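Local coordinates for putative integron gene cassette protein (Uncultured bacterium, PDB 3FUY) that is of unknown function and is encoded by an integron gene cassette from the mobile metagenome of a salt marsh, at residues B[106-117]-B[149-160]. Numbering follows the deposited sequence.
Sequences NAMVYVDLIVGT and CVTQFEMKLREE
Asp112 and Arg158 form the salt bridge of this parallel strand pair, Asp112 OD2 lying 2.8 Å from Arg158 NE. The carboxylate oxygen sits at the guanidinium edge, near its plane, while NE meets OD2 from above the carboxylate plane. The two planes are 58° apart. Arg158 is extended from CG to NE, with CG anti to the carbonyl carbon (chi1 -67°), and this carries NE back across to Asp112. Arg95 of strand 91-100 forms a second salt bridge with OD2. One water accepts from Lys156 NZ and Arg158 NH2 and lies 2.8 Å from Asp112 OD1, to which it probably donates. Lys156 runs beside Asp112 and has its own salt bridge to Asp177. A leucine in place of Asp112 would probably leave Arg158 and Arg95 without their shared carboxylate and set the guanidinium of Arg158 free to turn.

The backbones are joined by eleven hydrogen bonds, from Ala107 N to Val150 O through to Thr117 N to Glu160 O. Leu113 N to Lys156 O is the shortest, at 2.7 Å, and nearly straight.

Apolar contacts run along the face carrying Val109, Val111 and Leu113. Val111 CG2 packs 3.8 Å from Met155 CB. Leu113 CB rests 3.9 Å from the selenium SE of Met155, and Leu113 CD2 meets Leu157 CD2. Helices 59-79 and 121-138 pack on this face.

On the other face, the selenium SE of Met108 lies 4.0 Å from Glu154 CG. Glu154 runs alongside Tyr110, its carboxylate turned 71° from the ring.

Strands 106-116 and 150-160 belong to a beta-alpha-beta unit connected through helix 121-138. The face under the helices is mainly apolar in its middle, at Val111, Leu113 and Met155. The other is mixed, with the Asp112 charge cluster beside Met108, Tyr110 and Ile114.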
loop_
_atom_site.group_PDB
_atom_site.type_symbol
_atom_site.label_atom_id
_atom_site.label_comp_id
_atom_site.label_asym_id
_atom_site.label_seq_id
_atom_site.Cartn_x
_atom_site.Cartn_y
_atom_site.Cartn_z
ATOM N N ASN B 106 0.301 19.824 -15.104
ATOM C CA ASN B 106 1.747 19.748 -15.213
ATOM C C ASN B 106 2.328 18.557 -14.448
ATOM O O ASN B 106 1.723 18.059 -13.483
ATOM C CB ASN B 106 2.371 21.031 -14.673
ATOM C CG ASN B 106 1.665 22.264 -15.186
ATOM O OD1 ASN B 106 0.631 22.674 -14.652
ATOM N ND2 ASN B 106 2.192 22.833 -16.254
ATOM N N ALA B 107 3.502 18.104 -14.880
ATOM C CA ALA B 107 4.214 17.073 -14.143
ATOM C C ALA B 107 5.705 17.343 -14.069
ATOM O O ALA B 107 6.323 17.825 -15.027
ATOM C CB ALA B 107 3.948 15.673 -14.748
HETATM N N MSE B 108 6.281 17.011 -12.921
HETATM C CA MSE B 108 7.723 17.020 -12.757
HETATM C C MSE B 108 8.216 15.574 -12.594
HETATM O O MSE B 108 7.844 14.882 -11.642
HETATM C CB MSE B 108 8.107 17.872 -11.533
HETATM C CG MSE B 108 9.592 17.880 -11.224
HETATM SE SE MSE B 108 10.668 18.812 -12.564
HETATM C CE MSE B 108 10.044 20.648 -12.249
ATOM N N VAL B 109 9.044 15.120 -13.527
ATOM C CA VAL B 109 9.602 13.773 -13.479
ATOM C C VAL B 109 11.019 13.765 -12.919
ATOM O O VAL B 109 11.918 14.360 -13.509
ATOM C CB VAL B 109 9.650 13.139 -14.880
ATOM C CG1 VAL B 109 10.119 11.673 -14.761
ATOM C CG2 VAL B 109 8.277 13.240 -15.553
ATOM N N TYR B 110 11.210 13.099 -11.783
ATOM C CA TYR B 110 12.530 12.950 -11.164
ATOM C C TYR B 110 13.193 11.670 -11.638
ATOM O O TYR B 110 12.647 10.574 -11.443
ATOM C CB TYR B 110 12.402 12.892 -9.635
ATOM C CG TYR B 110 11.856 14.151 -9.049
ATOM C CD1 TYR B 110 10.489 14.338 -8.907
ATOM C CD2 TYR B 110 12.713 15.188 -8.673
ATOM C CE1 TYR B 110 9.985 15.517 -8.391
ATOM C CE2 TYR B 110 12.222 16.356 -8.154
ATOM C CZ TYR B 110 10.866 16.523 -8.011
ATOM O OH TYR B 110 10.394 17.697 -7.478
ATOM N N VAL B 111 14.366 11.806 -12.240
ATOM C CA VAL B 111 15.099 10.677 -12.781
ATOM C C VAL B 111 16.487 10.706 -12.172
ATOM O O VAL B 111 16.958 11.767 -11.769
ATOM C CB VAL B 111 15.208 10.756 -14.318
ATOM C CG1 VAL B 111 13.829 10.843 -14.934
ATOM C CG2 VAL B 111 16.043 11.989 -14.746
ATOM N N ASP B 112 17.113 9.541 -12.066
ATOM C CA ASP B 112 18.510 9.431 -11.655
ATOM C C ASP B 112 19.292 9.045 -12.900
ATOM O O ASP B 112 18.844 8.189 -13.667
ATOM C CB ASP B 112 18.714 8.303 -10.621
ATOM C CG ASP B 112 18.317 8.686 -9.192
ATOM O OD1 ASP B 112 17.865 9.820 -8.940
ATOM O OD2 ASP B 112 18.463 7.818 -8.298
ATOM N N LEU B 113 20.452 9.665 -13.106
ATOM C CA LEU B 113 21.406 9.188 -14.100
ATOM C C LEU B 113 22.546 8.519 -13.343
ATOM O O LEU B 113 23.222 9.157 -12.531
ATOM C CB LEU B 113 21.964 10.328 -14.966
ATOM C CG LEU B 113 23.004 9.913 -16.018
ATOM C CD1 LEU B 113 22.334 9.288 -17.235
ATOM C CD2 LEU B 113 23.874 11.099 -16.449
ATOM N N ILE B 114 22.753 7.235 -13.595
ATOM C CA ILE B 114 23.806 6.495 -12.901
ATOM C C ILE B 114 24.942 6.134 -13.850
ATOM O O ILE B 114 24.738 5.389 -14.803
ATOM C CB ILE B 114 23.254 5.213 -12.223
ATOM C CG1 ILE B 114 22.021 5.541 -11.376
ATOM C CG2 ILE B 114 24.329 4.560 -11.365
ATOM C CD1 ILE B 114 21.296 4.301 -10.824
ATOM N N VAL B 115 26.136 6.676 -13.594
ATOM C CA VAL B 115 27.323 6.323 -14.368
ATOM C C VAL B 115 28.285 5.497 -13.519
ATOM O O VAL B 115 28.182 5.473 -12.298
ATOM C CB VAL B 115 28.064 7.566 -14.936
ATOM C CG1 VAL B 115 27.168 8.333 -15.895
ATOM C CG2 VAL B 115 28.537 8.470 -13.813
ATOM N N GLY B 116 29.212 4.809 -14.173
ATOM C CA GLY B 116 30.159 3.960 -13.464
ATOM C C GLY B 116 31.199 4.792 -12.732
ATOM O O GLY B 116 31.651 5.812 -13.248
ATOM N N THR B 117 31.575 4.365 -11.529
ATOM C CA THR B 117 32.580 5.079 -10.743
ATOM C C THR B 117 33.838 5.372 -11.567
ATOM O O THR B 117 34.527 6.366 -11.324
ATOM C CB THR B 117 32.976 4.304 -9.463
ATOM O OG1 THR B 117 33.225 2.934 -9.796
ATOM C CG2 THR B 117 31.863 4.358 -8.424
ATOM N N CYS B 149 -0.722 17.153 -20.612
ATOM C CA CYS B 149 0.144 17.497 -19.502
ATOM C C CYS B 149 1.434 18.110 -20.045
ATOM O O CYS B 149 1.980 17.631 -21.041
ATOM C CB CYS B 149 0.476 16.247 -18.681
ATOM S SG CYS B 149 1.627 16.568 -17.326
ATOM N N VAL B 150 1.912 19.163 -19.394
ATOM C CA VAL B 150 3.184 19.776 -19.775
ATOM C C VAL B 150 4.231 19.284 -18.795
ATOM O O VAL B 150 4.060 19.431 -17.594
ATOM C CB VAL B 150 3.137 21.311 -19.704
ATOM C CG1 VAL B 150 4.521 21.886 -19.946
ATOM C CG2 VAL B 150 2.126 21.865 -20.709
ATOM N N THR B 151 5.316 18.724 -19.314
ATOM C CA THR B 151 6.266 17.991 -18.489
ATOM C C THR B 151 7.610 18.704 -18.343
ATOM O O THR B 151 8.102 19.325 -19.278
ATOM C CB THR B 151 6.469 16.555 -19.063
ATOM O OG1 THR B 151 5.206 15.884 -19.125
ATOM C CG2 THR B 151 7.426 15.732 -18.215
ATOM N N GLN B 152 8.187 18.633 -17.151
ATOM C CA GLN B 152 9.572 19.025 -16.938
ATOM C C GLN B 152 10.256 17.885 -16.208
ATOM O O GLN B 152 9.584 17.012 -15.636
ATOM C CB GLN B 152 9.648 20.287 -16.073
ATOM C CG GLN B 152 8.847 21.470 -16.602
ATOM C CD GLN B 152 9.360 22.005 -17.925
ATOM O OE1 GLN B 152 10.543 21.872 -18.259
ATOM N NE2 GLN B 152 8.470 22.630 -18.686
ATOM N N PHE B 153 11.584 17.879 -16.189
ATOM C CA PHE B 153 12.265 16.866 -15.387
ATOM C C PHE B 153 13.444 17.418 -14.590
ATOM O O PHE B 153 13.956 18.502 -14.878
ATOM C CB PHE B 153 12.700 15.661 -16.236
ATOM C CG PHE B 153 13.863 15.936 -17.141
ATOM C CD1 PHE B 153 15.132 15.500 -16.813
ATOM C CD2 PHE B 153 13.687 16.618 -18.326
ATOM C CE1 PHE B 153 16.212 15.758 -17.655
ATOM C CE2 PHE B 153 14.760 16.874 -19.173
ATOM C CZ PHE B 153 16.025 16.444 -18.840
ATOM N N GLU B 154 13.847 16.664 -13.574
ATOM C CA GLU B 154 15.075 16.931 -12.834
ATOM C C GLU B 154 15.884 15.655 -12.813
ATOM O O GLU B 154 15.353 14.566 -12.526
ATOM C CB GLU B 154 14.789 17.360 -11.390
ATOM C CG GLU B 154 14.415 18.815 -11.210
ATOM C CD GLU B 154 14.412 19.224 -9.743
ATOM O OE1 GLU B 154 15.056 18.521 -8.932
ATOM O OE2 GLU B 154 13.760 20.238 -9.400
HETATM N N MSE B 155 17.175 15.792 -13.086
HETATM C CA MSE B 155 18.068 14.656 -13.161
HETATM C C MSE B 155 19.147 14.690 -12.076
HETATM O O MSE B 155 20.007 15.571 -12.055
HETATM C CB MSE B 155 18.720 14.623 -14.535
HETATM C CG MSE B 155 19.685 13.481 -14.726
HETATM SE SE MSE B 155 20.141 13.312 -16.627
HETATM C CE MSE B 155 18.525 14.055 -17.337
ATOM N N LYS B 156 19.088 13.721 -11.173
ATOM C CA LYS B 156 20.099 13.562 -10.141
ATOM C C LYS B 156 21.214 12.688 -10.699
ATOM O O LYS B 156 20.953 11.715 -11.419
ATOM C CB LYS B 156 19.470 12.915 -8.893
ATOM C CG LYS B 156 20.391 12.838 -7.702
ATOM C CD LYS B 156 19.748 12.135 -6.516
ATOM C CE LYS B 156 18.577 12.916 -5.973
ATOM N NZ LYS B 156 17.859 12.128 -4.928
ATOM N N LEU B 157 22.459 13.033 -10.386
ATOM C CA LEU B 157 23.601 12.275 -10.877
ATOM C C LEU B 157 24.183 11.385 -9.779
ATOM O O LEU B 157 24.365 11.816 -8.640
ATOM C CB LEU B 157 24.675 13.219 -11.413
ATOM C CG LEU B 157 24.168 14.370 -12.282
ATOM C CD1 LEU B 157 25.260 15.438 -12.505
ATOM C CD2 LEU B 157 23.659 13.833 -13.608
ATOM N N ARG B 158 24.468 10.137 -10.127
ATOM C CA ARG B 158 25.033 9.192 -9.174
ATOM C C ARG B 158 26.209 8.519 -9.831
ATOM O O ARG B 158 26.279 8.430 -11.052
ATOM C CB ARG B 158 23.998 8.119 -8.765
ATOM C CG ARG B 158 22.818 8.653 -7.956
ATOM C CD ARG B 158 21.853 7.542 -7.567
ATOM N NE ARG B 158 20.749 8.014 -6.725
ATOM C CZ ARG B 158 20.850 8.256 -5.419
ATOM N NH1 ARG B 158 22.010 8.055 -4.797
ATOM N NH2 ARG B 158 19.794 8.686 -4.729
ATOM N N GLU B 159 27.138 8.042 -9.019
ATOM C CA GLU B 159 28.143 7.130 -9.520
ATOM C C GLU B 159 28.135 5.906 -8.617
ATOM O O GLU B 159 27.850 5.994 -7.418
ATOM C CB GLU B 159 29.528 7.781 -9.611
ATOM C CG GLU B 159 30.278 7.945 -8.301
ATOM C CD GLU B 159 31.666 8.574 -8.499
ATOM O OE1 GLU B 159 32.540 7.935 -9.129
ATOM O OE2 GLU B 159 31.880 9.708 -8.021
ATOM N N GLU B 160 28.406 4.759 -9.219
ATOM C CA GLU B 160 28.321 3.493 -8.532
ATOM C C GLU B 160 29.221 2.538 -9.275
ATOM O O GLU B 160 29.400 2.663 -10.477
ATOM C CB GLU B 160 26.885 2.965 -8.573
ATOM C CG GLU B 160 25.858 3.850 -7.885
ATOM C CD GLU B 160 25.874 3.695 -6.378
ATOM O OE1 GLU B 160 26.723 2.937 -5.866
ATOM O OE2 GLU B 160 25.042 4.336 -5.704
HETATM O O HOH W 1 11.350 20.902 -8.031
HETATM O O HOH W 2 17.404 9.530 -6.154
#